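Local coordinates for hypothetical protein aq_1447 (Aquifex aeolicus, PDB 1YVU) that uses short single-stranded DNA guides to bind complementary RNA targets and cleaves them with the help of divalent metal ions, at residues Asn603-Ser608 against His638-Val643; Glu610-Gly615 against Thr629-Tyr634. All coordinates share one frame; numbering follows the deposited sequence.

Contact 1: residues Asn603-Ser608 against His638-Val643; sequences NPRFFS and HQPIKV
N603 reaches across to the carbonyl of P640 and the aliphatic root of K642. Its CB lies 3.3 Å from P640 O, and CG stays beside that oxygen because chi1 (-64°) sets it anti to its own carbonyl carbon. At the tip the amide divides its work. OD1 faces K642 CB at 3.3 Å, an apolar neighbour, while ND2 donates to P640 O at 2.9 Å. That bond lies in the plane of the P640 carbonyl, on a lone pair, but is bent at the hydrogen (137°) and tilted 27° from the N603 amide plane. ND2 also bonds to I599 O, so two main-chain carbonyls grip one NH2 and would hold the amide against turning. I599 ends strand 592-599 of the RNase H fold of the PIWI domain, and its backbone bonds K642 of strand 641-645, antiparallel beside it; N603 therefore fastens the chain leaving the first strand to the entry of the second, which lies in the PIWI box. Farther along, the P640 ring packs against 604-606: its CG meets P604 O at 3.4 Å and F606 CD1 at 3.5 Å, and CB comes to F606 CE1 at 3.7 Å. The two side chains of this apolar pair run antiparallel past one another, and the proline comes to the phenyl ring at an oblique angle. The R605 chain, bent at chi3, passes H638 with CD 3.5 Å from H638 O, the carbonyl lying beside the aliphatic part of the arginine. The charge itself is paired outside this contact, in a salt bridge from NH1 to D158 on strand 153-165 of linker L1.

Contact 2: residues Glu610-Gly615 against Thr629-Tyr634; sequences EKFIKG and TYNQVY
K614 and N631 meet where two loops run almost antiparallel, at the base of the hairpin formed by strands 616-619 and 624-627. The hydrogen bond from K614 N to N631 OD1 is weak (3.4 Å, 147°). Contacts of hydrocarbon with oxygen are broader. N631 OD1 also lies 3.1 Å from K614 CB and 3.8 Å from F612 CD2, where the amide and phenyl planes stand 52° apart. The K614 side chain, extended beyond CG, passes over the carbonyl of T629, with T629 O 3.5 Å from CD and 3.3 Å from CE, and carries NZ on to a hydrogen bond with T663 OG1. An alanine here would probably leave the T629 carbonyl less covered and T663 OG1 without its lysine partner, while the main-chain bond to N631 could remain. Between aliphatic groups, I613 lies at a slant to Q632, its CD1 4.0 Å from Q632 CG. The bond from K614 N being weak, cohesion comes mostly from hydrocarbon laid against amide and carbonyl groups, and the lysine amine finds its hydrogen-bond partner beyond both loops.

How the contacts relate
Contact 2 is nested along the chain inside the loop closed by contact 1, and their centres lie about 10 Å apart. Both belong to the PIWI domain and hold the chain around the hairpin of strands 616-619 and 624-627. Contact 1 is buried, close to strand 592-599 and to linker L1, and combines an asparagine amide bonded to main-chain carbonyls with proline-phenylalanine packing. Contact 2, partly buried and nearer the surface, rests on a lysine chain, an asparagine amide and a weak hydrogen bond. They meet directly: H638 NE2 probably bonds to Y630 O, and S608 OG packs on I613 CD1, so 629-634 touches 638-643 and 603-608 touches 610-615.

Contact 1: residues Asn603-Ser608 against His638-Val643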
loop_
_atom_site.group_PDB
_atom_site.type_symbol
_atom_site.label_atom_id
_atom_site.label_comp_id
_atom_site.label_asym_id
_atom_site.label_seq_id
_atom_site.Cartn_x
_atom_site.Cartn_y
_atom_site.Cartn_z
ATOM N N ASN A 603 8.515 -2.854 -1.115
ATOM C CA ASN A 603 9.574 -3.279 -0.220
ATOM C C ASN A 603 10.523 -4.293 -0.853
ATOM O O ASN A 603 10.240 -4.814 -1.943
ATOM C CB ASN A 603 8.914 -3.883 1.024
ATOM C CG ASN A 603 8.120 -2.872 1.801
ATOM O OD1 ASN A 603 8.559 -1.737 2.035
ATOM N ND2 ASN A 603 6.925 -3.274 2.200
ATOM N N PRO A 604 11.716 -4.499 -0.247
ATOM C CA PRO A 604 12.659 -5.477 -0.797
ATOM C C PRO A 604 12.111 -6.865 -0.509
ATOM O O PRO A 604 11.703 -7.152 0.621
ATOM C CB PRO A 604 13.921 -5.208 0.002
ATOM C CG PRO A 604 13.848 -3.764 0.275
ATOM C CD PRO A 604 12.423 -3.603 0.691
ATOM N N ARG A 605 12.036 -7.683 -1.557
ATOM C CA ARG A 605 11.507 -9.035 -1.459
ATOM C C ARG A 605 12.507 -10.040 -0.891
ATOM O O ARG A 605 13.648 -9.671 -0.625
ATOM C CB ARG A 605 10.939 -9.468 -2.817
ATOM C CG ARG A 605 9.649 -8.707 -3.241
ATOM C CD ARG A 605 8.787 -9.507 -4.245
ATOM N NE ARG A 605 8.197 -8.673 -5.292
ATOM C CZ ARG A 605 8.851 -8.238 -6.372
ATOM N NH1 ARG A 605 10.124 -8.572 -6.555
ATOM N NH2 ARG A 605 8.257 -7.429 -7.244
ATOM N N PHE A 606 12.005 -11.226 -0.528
ATOM C CA PHE A 606 12.818 -12.332 -0.003
ATOM C C PHE A 606 12.766 -13.458 -1.032
ATOM O O PHE A 606 11.676 -13.879 -1.473
ATOM C CB PHE A 606 12.273 -12.893 1.302
ATOM C CG PHE A 606 12.520 -12.022 2.509
ATOM C CD1 PHE A 606 11.452 -11.376 3.139
ATOM C CD2 PHE A 606 13.797 -11.916 3.097
ATOM C CE1 PHE A 606 11.644 -10.637 4.337
ATOM C CE2 PHE A 606 13.986 -11.167 4.315
ATOM C CZ PHE A 606 12.910 -10.541 4.918
ATOM N N PHE A 607 13.945 -13.932 -1.425
ATOM C CA PHE A 607 14.066 -15.002 -2.401
ATOM C C PHE A 607 14.782 -16.146 -1.703
ATOM O O PHE A 607 15.879 -15.965 -1.176
ATOM C CB PHE A 607 14.872 -14.551 -3.633
ATOM C CG PHE A 607 14.409 -13.241 -4.240
ATOM C CD1 PHE A 607 15.134 -12.051 -4.020
ATOM C CD2 PHE A 607 13.240 -13.185 -5.025
ATOM C CE1 PHE A 607 14.695 -10.806 -4.588
ATOM C CE2 PHE A 607 12.782 -11.951 -5.600
ATOM C CZ PHE A 607 13.503 -10.766 -5.386
ATOM N N SER A 608 14.093 -17.283 -1.622
ATOM C CA SER A 608 14.588 -18.522 -1.023
ATOM C C SER A 608 13.537 -19.594 -1.217
ATOM O O SER A 608 12.362 -19.284 -1.458
ATOM C CB SER A 608 14.868 -18.368 0.458
ATOM O OG SER A 608 13.800 -17.690 1.064
ATOM N N HIS A 638 4.735 -13.067 -2.431
ATOM C CA HIS A 638 5.358 -12.719 -1.174
ATOM C C HIS A 638 5.813 -11.290 -1.074
ATOM O O HIS A 638 6.838 -10.888 -1.627
ATOM C CB HIS A 638 6.439 -13.660 -0.681
ATOM C CG HIS A 638 6.639 -13.538 0.794
ATOM N ND1 HIS A 638 7.613 -12.727 1.344
ATOM C CD2 HIS A 638 5.871 -13.955 1.830
ATOM C CE1 HIS A 638 7.423 -12.644 2.649
ATOM N NE2 HIS A 638 6.372 -13.377 2.970
ATOM N N GLN A 639 5.039 -10.564 -0.278
ATOM C CA GLN A 639 5.238 -9.164 -0.015
ATOM C C GLN A 639 5.684 -8.953 1.441
ATOM O O GLN A 639 4.880 -9.116 2.375
ATOM C CB GLN A 639 3.928 -8.409 -0.251
ATOM C CG GLN A 639 3.057 -8.873 -1.417
ATOM C CD GLN A 639 2.763 -7.749 -2.387
ATOM O OE1 GLN A 639 3.688 -7.172 -2.971
ATOM N NE2 GLN A 639 1.479 -7.419 -2.555
ATOM N N PRO A 640 6.981 -8.634 1.663
ATOM C CA PRO A 640 7.462 -8.410 3.028
ATOM C C PRO A 640 7.094 -6.988 3.421
ATOM O O PRO A 640 7.066 -6.099 2.563
ATOM C CB PRO A 640 8.982 -8.515 2.873
ATOM C CG PRO A 640 9.183 -9.195 1.600
ATOM C CD PRO A 640 8.125 -8.645 0.733
ATOM N N ILE A 641 6.790 -6.758 4.692
ATOM C CA ILE A 641 6.468 -5.393 5.122
ATOM C C ILE A 641 7.710 -4.685 5.695
ATOM O O ILE A 641 8.714 -5.326 6.034
ATOM C CB ILE A 641 5.273 -5.340 6.128
ATOM C CG1 ILE A 641 5.707 -5.796 7.523
ATOM C CG2 ILE A 641 4.087 -6.165 5.587
ATOM C CD1 ILE A 641 4.756 -5.422 8.615
ATOM N N LYS A 642 7.673 -3.358 5.718
ATOM C CA LYS A 642 8.775 -2.587 6.272
ATOM C C LYS A 642 8.184 -1.873 7.453
ATOM O O LYS A 642 7.209 -1.133 7.323
ATOM C CB LYS A 642 9.371 -1.610 5.256
ATOM C CG LYS A 642 10.359 -0.602 5.826
ATOM C CD LYS A 642 10.976 0.267 4.746
ATOM C CE LYS A 642 11.225 1.671 5.277
ATOM N NZ LYS A 642 12.189 2.439 4.431
ATOM N N VAL A 643 8.722 -2.215 8.622
ATOM C CA VAL A 643 8.315 -1.656 9.924
ATOM C C VAL A 643 9.359 -0.615 10.283
ATOM O O VAL A 643 10.542 -0.901 10.209
ATOM C CB VAL A 643 8.334 -2.742 11.039
ATOM C CG1 VAL A 643 7.996 -2.127 12.392
ATOM C CG2 VAL A 643 7.395 -3.884 10.701
#

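Contact 2: residues Glu610-Gly615 against Thr629-Tyr634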
loop_
_atom_site.group_PDB
_atom_site.type_symbol
_atom_site.label_atom_id
_atom_site.label_comp_id
_atom_site.label_asym_id
_atom_site.label_seq_id
_atom_site.Cartn_x
_atom_site.Cartn_y
_atom_site.Cartn_z
ATOM N N GLU A 610 12.815 -21.883 1.175
ATOM C CA GLU A 610 12.410 -22.205 2.532
ATOM C C GLU A 610 10.902 -22.437 2.766
ATOM O O GLU A 610 10.530 -23.310 3.565
ATOM C CB GLU A 610 12.927 -21.076 3.429
ATOM C CG GLU A 610 12.622 -21.176 4.913
ATOM C CD GLU A 610 13.365 -22.297 5.595
ATOM O OE1 GLU A 610 14.621 -22.320 5.512
ATOM O OE2 GLU A 610 12.677 -23.151 6.199
ATOM N N LYS A 611 10.059 -21.646 2.100
ATOM C CA LYS A 611 8.587 -21.700 2.214
ATOM C C LYS A 611 7.982 -21.482 3.621
ATOM O O LYS A 611 6.768 -21.383 3.756
ATOM C CB LYS A 611 7.990 -22.936 1.496
ATOM C CG LYS A 611 8.081 -22.882 -0.057
ATOM C CD LYS A 611 7.699 -24.220 -0.726
ATOM C CE LYS A 611 8.696 -24.605 -1.834
ATOM N NZ LYS A 611 8.319 -25.858 -2.617
ATOM N N PHE A 612 8.842 -21.367 4.640
ATOM C CA PHE A 612 8.466 -21.104 6.041
ATOM C C PHE A 612 9.209 -19.868 6.574
ATOM O O PHE A 612 9.739 -19.816 7.701
ATOM C CB PHE A 612 8.739 -22.314 6.914
ATOM C CG PHE A 612 7.564 -23.217 7.037
ATOM C CD1 PHE A 612 7.433 -24.336 6.177
ATOM C CD2 PHE A 612 6.537 -22.926 7.969
ATOM C CE1 PHE A 612 6.288 -25.164 6.231
ATOM C CE2 PHE A 612 5.368 -23.741 8.049
ATOM C CZ PHE A 612 5.241 -24.865 7.176
ATOM N N ILE A 613 9.114 -18.842 5.743
ATOM C CA ILE A 613 9.736 -17.547 5.898
ATOM C C ILE A 613 9.175 -16.582 6.981
ATOM O O ILE A 613 9.858 -15.619 7.371
ATOM C CB ILE A 613 9.890 -16.971 4.432
ATOM C CG1 ILE A 613 11.038 -17.718 3.757
ATOM C CG2 ILE A 613 10.202 -15.510 4.355
ATOM C CD1 ILE A 613 10.963 -17.762 2.281
ATOM N N LYS A 614 7.999 -16.888 7.547
ATOM C CA LYS A 614 7.418 -16.019 8.582
ATOM C C LYS A 614 8.394 -15.833 9.732
ATOM O O LYS A 614 8.769 -16.818 10.383
ATOM C CB LYS A 614 6.091 -16.563 9.125
ATOM C CG LYS A 614 5.478 -15.700 10.207
ATOM C CD LYS A 614 4.084 -16.092 10.553
ATOM C CE LYS A 614 3.453 -15.044 11.473
ATOM N NZ LYS A 614 2.039 -15.280 11.874
ATOM N N GLY A 615 8.823 -14.572 9.894
ATOM C CA GLY A 615 9.760 -14.154 10.936
ATOM C C GLY A 615 11.104 -13.695 10.379
ATOM O O GLY A 615 11.944 -13.125 11.091
ATOM N N THR A 629 6.070 -11.398 7.322
ATOM C CA THR A 629 4.931 -11.591 8.218
ATOM C C THR A 629 4.093 -12.836 8.052
ATOM O O THR A 629 3.204 -13.097 8.878
ATOM C CB THR A 629 3.968 -10.461 8.085
ATOM O OG1 THR A 629 3.845 -10.093 6.696
ATOM C CG2 THR A 629 4.424 -9.301 8.920
ATOM N N TYR A 630 4.294 -13.544 6.939
ATOM C CA TYR A 630 3.542 -14.760 6.611
ATOM C C TYR A 630 4.392 -15.686 5.736
ATOM O O TYR A 630 5.263 -15.211 5.008
ATOM C CB TYR A 630 2.201 -14.405 5.915
ATOM C CG TYR A 630 2.274 -13.836 4.493
ATOM C CD1 TYR A 630 1.735 -14.552 3.408
ATOM C CD2 TYR A 630 2.824 -12.561 4.235
ATOM C CE1 TYR A 630 1.727 -14.017 2.088
ATOM C CE2 TYR A 630 2.828 -12.012 2.920
ATOM C CZ TYR A 630 2.269 -12.745 1.852
ATOM O OH TYR A 630 2.204 -12.214 0.574
ATOM N N ASN A 631 4.090 -16.988 5.781
ATOM C CA ASN A 631 4.791 -18.029 5.014
ATOM C C ASN A 631 4.398 -18.002 3.526
ATOM O O ASN A 631 3.273 -17.612 3.194
ATOM C CB ASN A 631 4.453 -19.407 5.590
ATOM C CG ASN A 631 4.548 -19.463 7.110
ATOM O OD1 ASN A 631 5.616 -19.297 7.675
ATOM N ND2 ASN A 631 3.428 -19.725 7.770
ATOM N N GLN A 632 5.313 -18.416 2.641
ATOM C CA GLN A 632 5.056 -18.435 1.185
ATOM C C GLN A 632 4.071 -19.543 0.831
ATOM O O GLN A 632 4.434 -20.726 0.873
ATOM C CB GLN A 632 6.338 -18.688 0.377
ATOM C CG GLN A 632 7.428 -17.641 0.458
ATOM C CD GLN A 632 8.586 -17.932 -0.506
ATOM O OE1 GLN A 632 9.339 -18.894 -0.325
ATOM N NE2 GLN A 632 8.728 -17.094 -1.531
ATOM N N VAL A 633 2.832 -19.170 0.507
ATOM C CA VAL A 633 1.802 -20.154 0.140
ATOM C C VAL A 633 1.662 -20.279 -1.386
ATOM O O VAL A 633 1.875 -21.368 -1.937
ATOM C CB VAL A 633 0.447 -19.856 0.846
ATOM C CG1 VAL A 633 -0.606 -20.885 0.468
ATOM C CG2 VAL A 633 0.639 -19.911 2.353
ATOM N N TYR A 634 1.268 -19.190 -2.054
ATOM C CA TYR A 634 1.149 -19.174 -3.521
ATOM C C TYR A 634 2.447 -18.597 -4.091
ATOM O O TYR A 634 3.079 -17.738 -3.461
ATOM C CB TYR A 634 -0.062 -18.348 -3.999
ATOM C CG TYR A 634 -1.424 -18.945 -3.661
ATOM C CD1 TYR A 634 -2.295 -18.286 -2.766
ATOM C CD2 TYR A 634 -1.843 -20.185 -4.204
ATOM C CE1 TYR A 634 -3.567 -18.849 -2.405
ATOM C CE2 TYR A 634 -3.117 -20.761 -3.848
ATOM C CZ TYR A 634 -3.963 -20.082 -2.945
ATOM O OH TYR A 634 -5.171 -20.625 -2.564
#